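Local structure of Ent-copalyl diphosphate synthase (Streptomyces platensis, 5BP8) at residues P29-T34 with G52-E57; D45-R50 with T89-P94; H324-L329 with G371-E376; E357-H362 with A375-I380. The protein belongs to the largely helical terpene cyclase-type proteins and has a C-terminal part related to the squalene-hopene cyclases. All coordinates share one frame; numbering follows the deposited sequence. Where two conformers were deposited one is given.

Interaction 1: P29-T34 with G52-E57; sequences PSVYDT and GYLAKE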
loop_
_atom_site.group_PDB
_atom_site.type_symbol
_atom_site.label_atom_id
_atom_site.label_comp_id
_atom_site.label_asym_id
_atom_site.label_seq_id
_atom_site.Cartn_x
_atom_site.Cartn_y
_atom_site.Cartn_z
ATOM N N PRO A 29 7.611 0.368 8.451
ATOM C CA PRO A 29 6.695 -0.346 9.346
ATOM C C PRO A 29 5.408 0.398 9.576
ATOM O O PRO A 29 5.339 1.621 9.407
ATOM C CB PRO A 29 7.476 -0.456 10.674
ATOM C CG PRO A 29 8.913 -0.188 10.331
ATOM C CD PRO A 29 8.952 0.562 9.026
ATOM N N SER A 30 4.371 -0.349 9.918
ATOM C CA SER A 30 3.170 0.253 10.440
ATOM C C SER A 30 2.629 -0.562 11.591
ATOM O O SER A 30 3.164 -1.622 11.954
ATOM C CB SER A 30 2.096 0.452 9.348
ATOM O OG SER A 30 1.667 -0.791 8.830
ATOM N N VAL A 31 1.570 -0.038 12.193
ATOM C CA VAL A 31 1.024 -0.638 13.405
ATOM C C VAL A 31 0.412 -2.011 13.148
ATOM O O VAL A 31 0.613 -2.932 13.929
ATOM C CB VAL A 31 -0.031 0.312 14.010
ATOM C CG1 VAL A 31 -0.846 -0.371 15.093
ATOM C CG2 VAL A 31 0.653 1.577 14.538
ATOM N N TYR A 32 -0.334 -2.173 12.060
ATOM C CA TYR A 32 -1.137 -3.416 11.922
ATOM C C TYR A 32 -0.320 -4.708 12.072
ATOM O O TYR A 32 -0.624 -5.538 12.943
ATOM C CB TYR A 32 -1.945 -3.463 10.597
ATOM C CG TYR A 32 -2.670 -4.775 10.481
ATOM C CD1 TYR A 32 -3.913 -4.957 11.071
ATOM C CD2 TYR A 32 -2.084 -5.871 9.863
ATOM C CE1 TYR A 32 -4.554 -6.166 11.029
ATOM C CE2 TYR A 32 -2.728 -7.108 9.823
ATOM C CZ TYR A 32 -3.972 -7.249 10.415
ATOM O OH TYR A 32 -4.659 -8.462 10.388
ATOM N N ASP A 33 0.730 -4.895 11.249
ATOM C CA ASP A 33 1.459 -6.160 11.300
ATOM C C ASP A 33 2.361 -6.210 12.526
ATOM O O ASP A 33 2.661 -7.283 13.030
ATOM C CB ASP A 33 2.318 -6.452 10.050
ATOM C CG ASP A 33 1.617 -7.359 9.038
ATOM O OD1 ASP A 33 0.446 -7.106 8.693
ATOM O OD2 ASP A 33 2.252 -8.295 8.525
ATOM N N THR A 34 2.844 -5.071 12.981
ATOM C CA THR A 34 3.662 -5.066 14.176
ATOM C C THR A 34 2.864 -5.664 15.341
ATOM O O THR A 34 3.380 -6.530 16.112
ATOM C CB THR A 34 4.146 -3.623 14.487
ATOM O OG1 THR A 34 4.961 -3.145 13.411
ATOM C CG2 THR A 34 4.932 -3.595 15.751
ATOM N N GLY A 52 7.084 -1.747 22.425
ATOM C CA GLY A 52 7.491 -0.360 22.558
ATOM C C GLY A 52 6.931 0.504 21.454
ATOM O O GLY A 52 6.449 1.611 21.702
ATOM N N TYR A 53 6.973 -0.013 20.237
ATOM C CA TYR A 53 6.454 0.706 19.075
ATOM C C TYR A 53 4.982 0.968 19.214
ATOM O O TYR A 53 4.499 2.083 18.864
ATOM C CB TYR A 53 6.790 -0.090 17.824
ATOM C CG TYR A 53 6.268 0.461 16.527
ATOM C CD1 TYR A 53 7.021 1.360 15.765
ATOM C CD2 TYR A 53 5.056 0.060 16.045
ATOM C CE1 TYR A 53 6.548 1.853 14.543
ATOM C CE2 TYR A 53 4.596 0.540 14.805
ATOM C CZ TYR A 53 5.352 1.437 14.082
ATOM O OH TYR A 53 4.878 1.932 12.879
ATOM N N LEU A 54 4.234 -0.054 19.636
ATOM C CA LEU A 54 2.809 0.113 19.868
ATOM C C LEU A 54 2.555 1.204 20.912
ATOM O O LEU A 54 1.715 2.060 20.705
ATOM C CB LEU A 54 2.136 -1.188 20.297
ATOM C CG LEU A 54 2.148 -2.316 19.250
ATOM C CD1 LEU A 54 1.453 -3.552 19.790
ATOM C CD2 LEU A 54 1.507 -1.879 17.932
ATOM N N ALA A 55 3.274 1.171 22.027
ATOM C CA ALA A 55 3.111 2.213 23.046
ATOM C C ALA A 55 3.429 3.618 22.510
ATOM O O ALA A 55 2.701 4.591 22.796
ATOM C CB ALA A 55 3.990 1.904 24.254
ATOM N N LYS A 56 4.534 3.748 21.779
ATOM C CA LYS A 56 4.963 5.044 21.195
ATOM C C LYS A 56 3.977 5.561 20.165
ATOM O O LYS A 56 3.714 6.759 20.101
ATOM C CB LYS A 56 6.341 4.917 20.519
ATOM C CG LYS A 56 6.786 6.145 19.721
ATOM C CD LYS A 56 8.115 5.930 19.007
ATOM C CE LYS A 56 8.450 7.137 18.144
ATOM N NZ LYS A 56 9.529 6.877 17.145
ATOM N N GLU A 57 3.428 4.671 19.356
ATOM C CA GLU A 57 2.635 5.122 18.187
ATOM C C GLU A 57 1.178 5.448 18.495
ATOM O O GLU A 57 0.472 6.021 17.639
ATOM C CB GLU A 57 2.727 4.097 17.067
ATOM C CG GLU A 57 4.127 3.987 16.509
ATOM C CD GLU A 57 4.529 5.163 15.650
ATOM O OE1 GLU A 57 3.643 5.731 14.971
ATOM O OE2 GLU A 57 5.723 5.483 15.630
HETATM O O HOH W 1 6.307 3.863 11.744
#
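V31 and L54 bring their CA atoms to 6.7 Å, the nearest CA pair between the start of helix 31-40 and helix 47-57. This is helix-to-helix packing in a mainly helical, terpene cyclase-type fold. Y53 has the largest share of it. Its CB points toward the other segment, and CG stands anti to the backbone N (chi1 177°). T34 crosses the Y53 side chain at about a right angle, and its methyl CG2 lies 3.7 Å from CD2 of Y53. The CA of V31 sits at the ring edge, near the ring plane. One ring face is covered from within the same segment: E57 CG lies 3.6 Å above the plane of Y53, over the centre. The two methyls of V31 divide the remaining contact. CG1 of V31 meets CD2 of L54 at 4.0 Å, while CG2 touches both CE2 of Y53 and CB of E57, each at 4.1 Å. S30 holds the N-cap position of helix 31-40, but its OG bonds D499 instead of capping. T34 OG1 bonds S30 O at 2.8 Å and also pairs with the backbone N of V253. No direct hydrogen bond joins the two segments. A water in the plane of the Y53 ring bonds its OH at 2.7 Å and gives a weak bond to P29 O. The same OH ends 3.4 Å from CA of S30.

Interaction 2: D45-R50 with T89-P94; sequences DGHRER and TDSGAP. With SO4 (sulfate ion), chain E.
R48 reaches two ways at once: its NH2 bonds the carbonyl O of A93 across the contact, while NE and NH1 hold a sulfate ion. The sulfate sits on the N terminus of helix 47-57, a typical anion site formed by backbone N-H groups at a helix start. It was probably taken up from the crystallisation liquor. G46 is the N-cap residue; its phi of 88° leaves no room for a CB beside the carbonyl O of D45. Three consecutive backbone nitrogens point at the ion. G46 N bonds sulfate O1 at 2.8 Å. H47 N bonds O2 at 3.2 Å. R48 N bonds O4 at 2.8 Å. The R48 side chain bends at chi3 (-65°), which places NE on the sulfate side. NE of R48 is also 2.8 Å from O4, so that oxygen takes two bonds from one residue. NH1 of R48 bonds O3 at 3.0 Å. The third nitrogen, NH2, reaches A93 O at 2.9 Å with an N-H...O angle of 157°, close to the guanidinium plane. This ties the helix start to the loop between helices 72-86 and 98-116. A second, less certain touch places S91 OG over one face of the H47 ring; S91 is poorly ordered and has two conformers. The OG's hydrogen bond goes to P42 O, and H47 NE2 bonds E85. Within the same segment, R50 grips D45 end-on. Its NH1 and NH2 share the single atom D45 O, with NH2 at 2.9 Å.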
loop_
_atom_site.group_PDB
_atom_site.type_symbol
_atom_site.label_atom_id
_atom_site.label_comp_id
_atom_site.label_asym_id
_atom_site.label_seq_id
_atom_site.Cartn_x
_atom_site.Cartn_y
_atom_site.Cartn_z
ATOM N N ASP A 45 12.380 -12.612 17.647
ATOM C CA ASP A 45 13.271 -11.541 18.087
ATOM C C ASP A 45 12.610 -10.174 17.851
ATOM O O ASP A 45 11.897 -9.987 16.854
ATOM C CB ASP A 45 14.601 -11.603 17.310
ATOM C CG ASP A 45 15.570 -12.679 17.837
ATOM O OD1 ASP A 45 15.350 -13.234 18.932
ATOM O OD2 ASP A 45 16.576 -12.957 17.137
ATOM N N GLY A 46 12.849 -9.231 18.761
ATOM C CA GLY A 46 12.321 -7.862 18.608
ATOM C C GLY A 46 10.926 -7.701 19.198
ATOM O O GLY A 46 10.284 -6.681 18.983
ATOM N N HIS A 47 10.490 -8.660 20.016
ATOM C CA HIS A 47 9.134 -8.641 20.581
ATOM C C HIS A 47 8.948 -7.434 21.500
ATOM O O HIS A 47 7.972 -6.691 21.375
ATOM C CB HIS A 47 8.856 -9.964 21.308
ATOM C CG HIS A 47 7.515 -10.049 21.966
ATOM N ND1 HIS A 47 6.345 -10.251 21.268
ATOM C CD2 HIS A 47 7.168 -10.003 23.270
ATOM C CE1 HIS A 47 5.335 -10.298 22.111
ATOM N NE2 HIS A 47 5.809 -10.169 23.334
ATOM N N ARG A 48 9.899 -7.199 22.394
ATOM C CA ARG A 48 9.819 -6.023 23.268
ATOM C C ARG A 48 9.861 -4.721 22.486
ATOM O O ARG A 48 9.143 -3.780 22.813
ATOM C CB ARG A 48 10.904 -6.063 24.347
ATOM C CG ARG A 48 10.573 -7.134 25.384
ATOM C CD ARG A 48 11.731 -7.439 26.311
ATOM N NE ARG A 48 12.858 -8.028 25.589
ATOM C CZ ARG A 48 14.065 -8.230 26.116
ATOM N NH1 ARG A 48 15.030 -8.770 25.375
ATOM N NH2 ARG A 48 14.310 -7.885 27.380
ATOM N N GLU A 49 10.660 -4.677 21.436
ATOM C CA GLU A 49 10.716 -3.494 20.598
ATOM C C GLU A 49 9.372 -3.212 19.938
ATOM O O GLU A 49 8.997 -2.032 19.731
ATOM C CB GLU A 49 11.804 -3.673 19.545
ATOM C CG GLU A 49 13.208 -3.503 20.102
ATOM C CD GLU A 49 13.779 -4.744 20.811
ATOM O OE1 GLU A 49 13.142 -5.842 20.954
ATOM O OE2 GLU A 49 14.931 -4.592 21.253
ATOM N N ARG A 50 8.658 -4.282 19.561
ATOM C CA ARG A 50 7.343 -4.139 18.926
ATOM C C ARG A 50 6.316 -3.634 19.923
ATOM O O ARG A 50 5.504 -2.782 19.601
ATOM C CB ARG A 50 6.893 -5.449 18.276
ATOM C CG ARG A 50 7.702 -5.777 17.020
ATOM C CD ARG A 50 7.110 -6.943 16.217
ATOM N NE ARG A 50 7.491 -8.220 16.825
ATOM C CZ ARG A 50 8.689 -8.806 16.711
ATOM N NH1 ARG A 50 8.925 -9.953 17.376
ATOM N NH2 ARG A 50 9.661 -8.276 15.974
ATOM N N THR A 89 2.553 -15.263 29.749
ATOM C CA THR A 89 3.830 -15.037 30.461
ATOM C C THR A 89 4.808 -14.245 29.563
ATOM O O THR A 89 4.639 -14.201 28.335
ATOM C CB THR A 89 4.504 -16.353 30.901
ATOM O OG1 THR A 89 4.868 -17.126 29.748
ATOM C CG2 THR A 89 3.580 -17.167 31.804
ATOM N N ASP A 90 5.818 -13.627 30.171
ATOM C CA ASP A 90 6.755 -12.757 29.443
ATOM C C ASP A 90 7.743 -13.498 28.523
ATOM O O ASP A 90 8.248 -14.562 28.879
ATOM C CB ASP A 90 7.557 -11.900 30.433
ATOM C CG ASP A 90 6.715 -10.824 31.101
ATOM O OD1 ASP A 90 5.711 -10.372 30.502
ATOM O OD2 ASP A 90 7.076 -10.409 32.217
ATOM N N SER A 91 8.006 -12.910 27.346
ATOM C CA SER A 91 9.000 -13.455 26.413
ATOM C C SER A 91 10.430 -13.191 26.908
ATOM O O SER A 91 11.358 -13.937 26.572
ATOM C CB SER A 91 8.811 -12.883 25.000
ATOM O OG SER A 91 7.645 -13.412 24.395
ATOM N N GLY A 92 10.597 -12.133 27.699
ATOM C CA GLY A 92 11.881 -11.767 28.290
ATOM C C GLY A 92 11.627 -10.685 29.323
ATOM O O GLY A 92 10.469 -10.298 29.548
ATOM N N ALA A 93 12.691 -10.195 29.954
ATOM C CA ALA A 93 12.574 -9.134 30.957
ATOM C C ALA A 93 11.863 -7.899 30.350
ATOM O O ALA A 93 12.384 -7.288 29.417
ATOM C CB ALA A 93 13.955 -8.755 31.485
ATOM N N PRO A 94 10.674 -7.533 30.881
ATOM C CA PRO A 94 9.910 -6.452 30.239
ATOM C C PRO A 94 10.530 -5.076 30.484
ATOM O O PRO A 94 11.085 -4.833 31.557
ATOM C CB PRO A 94 8.541 -6.547 30.921
ATOM C CG PRO A 94 8.837 -7.092 32.283
ATOM C CD PRO A 94 10.005 -8.027 32.104
HETATM S S SO4 E . 12.914 -9.852 22.317
HETATM O O1 SO4 E . 13.764 -8.993 21.416
HETATM O O2 SO4 E . 12.219 -10.856 21.483
HETATM O O3 SO4 E . 13.817 -10.522 23.272
HETATM O O4 SO4 E . 12.011 -8.941 23.060
#

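Interaction 3: H324-L329 with G371-E376; sequences HRPDSL and GRYGAE
R325 crosses Y373 and R372 in turn as it leaves the loop, in a loop-to-helix contact built on a side-on arginine-aspartate salt bridge. Its CB lies 3.7 Å from Y373 OH, and its CG 3.6 Å from that OH. CD then faces NE of R372, which lies 3.5 Å from R325 NE and is also nearest to CZ; NH2 is nearest to R372 CD. At the tip the guanidinium groups stack, with centres 3.8 Å apart and planes at 16°. NH1 of R325 lies over the centre of the R372 group, 3.6 Å from its CZ. Two like charges therefore lie face to face. Nearby carboxylates probably ease this: R325 NE forms a salt bridge with D369, and R372 forms one with D327. NH2 of R372 bonds D327 OD2 at 2.9 Å, meeting it from above the carboxylate plane. NE of R372 bonds D327 OD1 on its syn lone pair at 3.2 Å. OD1 also accepts from Y373 OH, in a bond so short that it is doubtful. The Y373 ring is packed on both faces. R372 CB lies over one face. P326 comes over the opposite face, and H362 of helix 349-365 meets the ring nearly perpendicularly. The proline contact is a CH-pi interaction: CG of P326 sits 3.9 Å from the centroid of the Y373 ring, 20° off its normal.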
loop_
_atom_site.group_PDB
_atom_site.type_symbol
_atom_site.label_atom_id
_atom_site.label_comp_id
_atom_site.label_asym_id
_atom_site.label_seq_id
_atom_site.Cartn_x
_atom_site.Cartn_y
_atom_site.Cartn_z
ATOM N N HIS A 324 7.753 -5.323 -24.943
ATOM C CA HIS A 324 7.053 -6.598 -25.002
ATOM C C HIS A 324 5.621 -6.303 -25.345
ATOM O O HIS A 324 5.032 -5.383 -24.763
ATOM C CB HIS A 324 7.074 -7.313 -23.643
ATOM C CG HIS A 324 8.442 -7.683 -23.186
ATOM N ND1 HIS A 324 8.960 -8.947 -23.339
ATOM C CD2 HIS A 324 9.418 -6.942 -22.621
ATOM C CE1 HIS A 324 10.191 -8.977 -22.863
ATOM N NE2 HIS A 324 10.490 -7.771 -22.420
ATOM N N ARG A 325 5.040 -7.098 -26.241
ATOM C CA ARG A 325 3.613 -6.972 -26.520
ATOM C C ARG A 325 2.829 -7.109 -25.222
ATOM O O ARG A 325 3.052 -8.077 -24.472
ATOM C CB ARG A 325 3.137 -8.039 -27.488
ATOM C CG ARG A 325 3.004 -7.530 -28.892
ATOM C CD ARG A 325 2.479 -8.625 -29.783
ATOM N NE ARG A 325 2.284 -8.122 -31.132
ATOM C CZ ARG A 325 1.989 -8.890 -32.178
ATOM N NH1 ARG A 325 1.829 -10.198 -32.025
ATOM N NH2 ARG A 325 1.832 -8.324 -33.371
ATOM N N PRO A 326 1.917 -6.159 -24.954
ATOM C CA PRO A 326 1.174 -6.178 -23.688
ATOM C C PRO A 326 -0.045 -7.094 -23.721
ATOM O O PRO A 326 -1.096 -6.748 -23.196
ATOM C CB PRO A 326 0.764 -4.713 -23.520
ATOM C CG PRO A 326 0.544 -4.254 -24.940
ATOM C CD PRO A 326 1.617 -4.950 -25.738
ATOM N N ASP A 327 0.106 -8.287 -24.292
ATOM C CA ASP A 327 -1.015 -9.195 -24.416
ATOM C C ASP A 327 -1.525 -9.728 -23.090
ATOM O O ASP A 327 -2.712 -10.004 -22.984
ATOM C CB ASP A 327 -0.672 -10.345 -25.356
ATOM C CG ASP A 327 -0.557 -9.888 -26.817
ATOM O OD1 ASP A 327 -1.228 -8.914 -27.217
ATOM O OD2 ASP A 327 0.204 -10.527 -27.566
ATOM N N SER A 328 -0.659 -9.860 -22.085
ATOM C CA SER A 328 -1.077 -10.315 -20.768
ATOM C C SER A 328 -2.154 -9.430 -20.150
ATOM O O SER A 328 -2.893 -9.897 -19.298
ATOM C CB SER A 328 0.110 -10.413 -19.788
ATOM O OG SER A 328 0.810 -9.175 -19.698
ATOM N N LEU A 329 -2.226 -8.164 -20.551
ATOM C CA LEU A 329 -3.272 -7.262 -20.061
ATOM C C LEU A 329 -4.665 -7.605 -20.592
ATOM O O LEU A 329 -5.653 -7.263 -19.965
ATOM C CB LEU A 329 -2.937 -5.815 -20.392
ATOM C CG LEU A 329 -1.680 -5.250 -19.741
ATOM C CD1 LEU A 329 -1.362 -3.863 -20.265
ATOM C CD2 LEU A 329 -1.844 -5.234 -18.222
ATOM N N GLY A 371 -3.522 -1.421 -34.465
ATOM C CA GLY A 371 -4.839 -2.063 -34.563
ATOM C C GLY A 371 -5.103 -3.058 -33.450
ATOM O O GLY A 371 -6.240 -3.246 -33.023
ATOM N N ARG A 372 -4.049 -3.705 -32.976
ATOM C CA ARG A 372 -4.167 -4.699 -31.927
ATOM C C ARG A 372 -4.769 -4.108 -30.624
ATOM O O ARG A 372 -5.559 -4.769 -29.946
ATOM C CB ARG A 372 -2.786 -5.265 -31.643
ATOM C CG ARG A 372 -2.760 -6.656 -31.061
ATOM C CD ARG A 372 -1.334 -7.170 -31.153
ATOM N NE ARG A 372 -1.146 -8.405 -30.417
ATOM C CZ ARG A 372 -1.526 -9.613 -30.831
ATOM N NH1 ARG A 372 -2.143 -9.786 -32.004
ATOM N NH2 ARG A 372 -1.290 -10.665 -30.053
ATOM N N TYR A 373 -4.409 -2.864 -30.296
ATOM C CA TYR A 373 -4.799 -2.264 -28.996
ATOM C C TYR A 373 -5.535 -0.931 -29.110
ATOM O O TYR A 373 -6.017 -0.374 -28.109
ATOM C CB TYR A 373 -3.555 -2.095 -28.119
ATOM C CG TYR A 373 -2.694 -3.335 -28.038
ATOM C CD1 TYR A 373 -3.130 -4.471 -27.361
ATOM C CD2 TYR A 373 -1.445 -3.379 -28.652
ATOM C CE1 TYR A 373 -2.343 -5.612 -27.299
ATOM C CE2 TYR A 373 -0.655 -4.505 -28.583
ATOM C CZ TYR A 373 -1.109 -5.616 -27.903
ATOM O OH TYR A 373 -0.306 -6.739 -27.869
ATOM N N GLY A 374 -5.661 -0.427 -30.341
ATOM C CA GLY A 374 -6.131 0.926 -30.582
ATOM C C GLY A 374 -7.472 1.160 -29.954
ATOM O O GLY A 374 -7.665 2.162 -29.269
ATOM N N ALA A 375 -8.381 0.213 -30.156
ATOM C CA ALA A 375 -9.711 0.253 -29.566
ATOM C C ALA A 375 -9.718 0.310 -28.061
ATOM O O ALA A 375 -10.482 1.070 -27.465
ATOM C CB ALA A 375 -10.488 -0.978 -29.957
ATOM N N GLU A 376 -8.942 -0.580 -27.444
ATOM C CA GLU A 376 -8.892 -0.660 -25.985
ATOM C C GLU A 376 -8.418 0.666 -25.417
ATOM O O GLU A 376 -8.949 1.128 -24.407
ATOM C CB GLU A 376 -8.004 -1.825 -25.535
ATOM C CG GLU A 376 -8.649 -3.204 -25.700
ATOM C CD GLU A 376 -8.599 -3.771 -27.122
ATOM O OE1 GLU A 376 -8.044 -3.135 -28.044
ATOM O OE2 GLU A 376 -9.119 -4.890 -27.304
#

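Interaction 4: E357-H362 with A375-I380; sequences EALGHH and AEIRMI
L359 and I377 form the tight part of this contact, where CB of L359 meets CG1 of I377 at 3.6 Å. The helix axes here approach to 9.5 Å and run at 136° to each other, closer to antiparallel than to parallel. G360 and I377 form the closest CA pair, 6.4 Å apart. I377 reaches the backbone of G360. The methyl CD1 of I377 rests 3.7 Å from G360 N and equally near G360 CA. In I377, CG1 stands anti to the carbonyl carbon (chi1 -69°), and the chain then runs on extended to CD1. L356 and V363 of helix 349-365 also touch I377.

Packing is looser toward the end of L359. Its CD1 lies 4.1 Å from CB of E376 and 4.3 Å from CD1 of I380. The E376 carboxylate turns to R333, with which it forms a salt bridge. CD2 of L359 touches P326 of the loop 324-329. No hydrogen bond crosses between the two segments, so the contact is apolar packing. Beyond it, A375 and R378 of helix 370-386 are exposed and take no part. That helix is kinked at A375 and E376, whose backbone N-H groups lack the usual bond to the preceding turn. Helices 349-365 and 370-386 follow one another in the chain and pack as a roughly antiparallel helical hairpin, consistent with the alpha-alpha barrel architecture of the squalene-hopene cyclase family.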
loop_
_atom_site.group_PDB
_atom_site.type_symbol
_atom_site.label_atom_id
_atom_site.label_comp_id
_atom_site.label_asym_id
_atom_site.label_seq_id
_atom_site.Cartn_x
_atom_site.Cartn_y
_atom_site.Cartn_z
ATOM N N GLU A 357 -1.399 3.891 -20.322
ATOM C CA GLU A 357 -0.000 4.175 -20.600
ATOM C C GLU A 357 0.712 3.001 -21.267
ATOM O O GLU A 357 1.437 3.204 -22.245
ATOM C CB GLU A 357 0.760 4.602 -19.353
ATOM C CG GLU A 357 0.193 5.876 -18.717
ATOM C CD GLU A 357 0.919 6.260 -17.446
ATOM O OE1 GLU A 357 1.251 5.329 -16.642
ATOM O OE2 GLU A 357 1.161 7.479 -17.263
ATOM N N ALA A 358 0.564 1.793 -20.731
ATOM C CA ALA A 358 1.277 0.660 -21.301
ATOM C C ALA A 358 0.861 0.466 -22.776
ATOM O O ALA A 358 1.722 0.301 -23.664
ATOM C CB ALA A 358 1.017 -0.594 -20.515
ATOM N N LEU A 359 -0.445 0.482 -23.016
ATOM C CA LEU A 359 -0.976 0.276 -24.366
ATOM C C LEU A 359 -0.622 1.425 -25.299
ATOM O O LEU A 359 -0.102 1.201 -26.408
ATOM C CB LEU A 359 -2.481 0.049 -24.333
ATOM C CG LEU A 359 -2.939 -1.185 -23.567
ATOM C CD1 LEU A 359 -4.436 -1.310 -23.680
ATOM C CD2 LEU A 359 -2.272 -2.473 -24.027
ATOM N N GLY A 360 -0.898 2.647 -24.852
ATOM C CA GLY A 360 -0.618 3.842 -25.635
ATOM C C GLY A 360 0.842 3.961 -25.981
ATOM O O GLY A 360 1.210 4.300 -27.136
ATOM N N HIS A 361 1.701 3.638 -25.018
ATOM C CA HIS A 361 3.112 3.721 -25.268
ATOM C C HIS A 361 3.561 2.633 -26.242
ATOM O O HIS A 361 4.426 2.883 -27.104
ATOM C CB HIS A 361 3.928 3.609 -24.001
ATOM C CG HIS A 361 5.398 3.691 -24.249
ATOM N ND1 HIS A 361 6.189 2.571 -24.375
ATOM C CD2 HIS A 361 6.210 4.751 -24.454
ATOM C CE1 HIS A 361 7.434 2.944 -24.599
ATOM N NE2 HIS A 361 7.474 4.260 -24.647
ATOM N N HIS A 362 2.988 1.438 -26.084
ATOM C CA HIS A 362 3.294 0.336 -26.984
ATOM C C HIS A 362 2.970 0.701 -28.439
ATOM O O HIS A 362 3.808 0.474 -29.314
ATOM C CB HIS A 362 2.525 -0.923 -26.648
ATOM C CG HIS A 362 2.876 -2.075 -27.545
ATOM N ND1 HIS A 362 4.030 -2.801 -27.389
ATOM C CD2 HIS A 362 2.265 -2.570 -28.648
ATOM C CE1 HIS A 362 4.095 -3.735 -28.327
ATOM N NE2 HIS A 362 3.040 -3.609 -29.110
ATOM N N ALA A 375 -8.381 0.213 -30.156
ATOM C CA ALA A 375 -9.711 0.253 -29.566
ATOM C C ALA A 375 -9.718 0.310 -28.061
ATOM O O ALA A 375 -10.482 1.070 -27.465
ATOM C CB ALA A 375 -10.488 -0.978 -29.957
ATOM N N GLU A 376 -8.942 -0.580 -27.444
ATOM C CA GLU A 376 -8.892 -0.660 -25.985
ATOM C C GLU A 376 -8.418 0.666 -25.417
ATOM O O GLU A 376 -8.949 1.128 -24.407
ATOM C CB GLU A 376 -8.004 -1.825 -25.535
ATOM C CG GLU A 376 -8.649 -3.204 -25.700
ATOM C CD GLU A 376 -8.599 -3.771 -27.122
ATOM O OE1 GLU A 376 -8.044 -3.135 -28.044
ATOM O OE2 GLU A 376 -9.119 -4.890 -27.304
ATOM N N ILE A 377 -7.418 1.258 -26.062
ATOM C CA ILE A 377 -6.887 2.575 -25.719
ATOM C C ILE A 377 -7.975 3.651 -25.661
ATOM O O ILE A 377 -8.054 4.440 -24.716
ATOM C CB ILE A 377 -5.761 2.990 -26.694
ATOM C CG1 ILE A 377 -4.516 2.123 -26.482
ATOM C CG2 ILE A 377 -5.353 4.448 -26.513
ATOM C CD1 ILE A 377 -3.418 2.379 -27.496
ATOM N N ARG A 378 -8.845 3.682 -26.657
ATOM C CA ARG A 378 -9.841 4.745 -26.692
ATOM C C ARG A 378 -11.047 4.464 -25.782
ATOM O O ARG A 378 -11.656 5.390 -25.252
ATOM C CB ARG A 378 -10.204 5.062 -28.147
ATOM C CG ARG A 378 -9.149 5.957 -28.819
ATOM C CD ARG A 378 -8.809 5.516 -30.256
ATOM N NE ARG A 378 -9.924 4.736 -30.788
ATOM C CZ ARG A 378 -9.866 3.807 -31.732
ATOM N NH1 ARG A 378 -8.729 3.510 -32.378
ATOM N NH2 ARG A 378 -10.991 3.156 -31.997
HETATM N N MSE A 379 -11.361 3.207 -25.535
HETATM C CA MSE A 379 -12.386 2.884 -24.553
HETATM C C MSE A 379 -12.017 3.089 -23.080
HETATM O O MSE A 379 -12.912 3.301 -22.224
HETATM C CB MSE A 379 -12.581 1.414 -24.643
HETATM C CG MSE A 379 -13.738 0.875 -23.812
HETATM SE SE MSE A 379 -12.985 -0.880 -23.749
HETATM C CE MSE A 379 -14.159 -2.274 -23.098
ATOM N N ILE A 380 -10.729 2.932 -22.774
ATOM C CA ILE A 380 -10.208 3.266 -21.427
ATOM C C ILE A 380 -10.262 4.788 -21.278
ATOM O O ILE A 380 -10.658 5.326 -20.237
ATOM C CB ILE A 380 -8.748 2.820 -21.238
ATOM C CG1 ILE A 380 -8.634 1.298 -21.227
ATOM C CG2 ILE A 380 -8.190 3.392 -19.927
ATOM C CD1 ILE A 380 -7.197 0.853 -21.237
#

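From the N terminus, interaction 1 closes a short loop by folding helix 47-57 back on the start of helix 31-40. Interaction 2 opens inside that loop and closes later, so the two cross. Both use helix 47-57, and they touch where T34 CG2 meets R50 CB. Interaction 2 adds the loop before helix 98-116. Interactions 3 and 4 follow much later, on the opposite side of the chain's centre; the centres of interactions 1 and 3 are about 44 Å apart. Interaction 4 opens inside the span of interaction 3, and both end on helix 370-386, sharing A375 and E376. Together they join the loop 324-329 and helices 349-365 and 370-386.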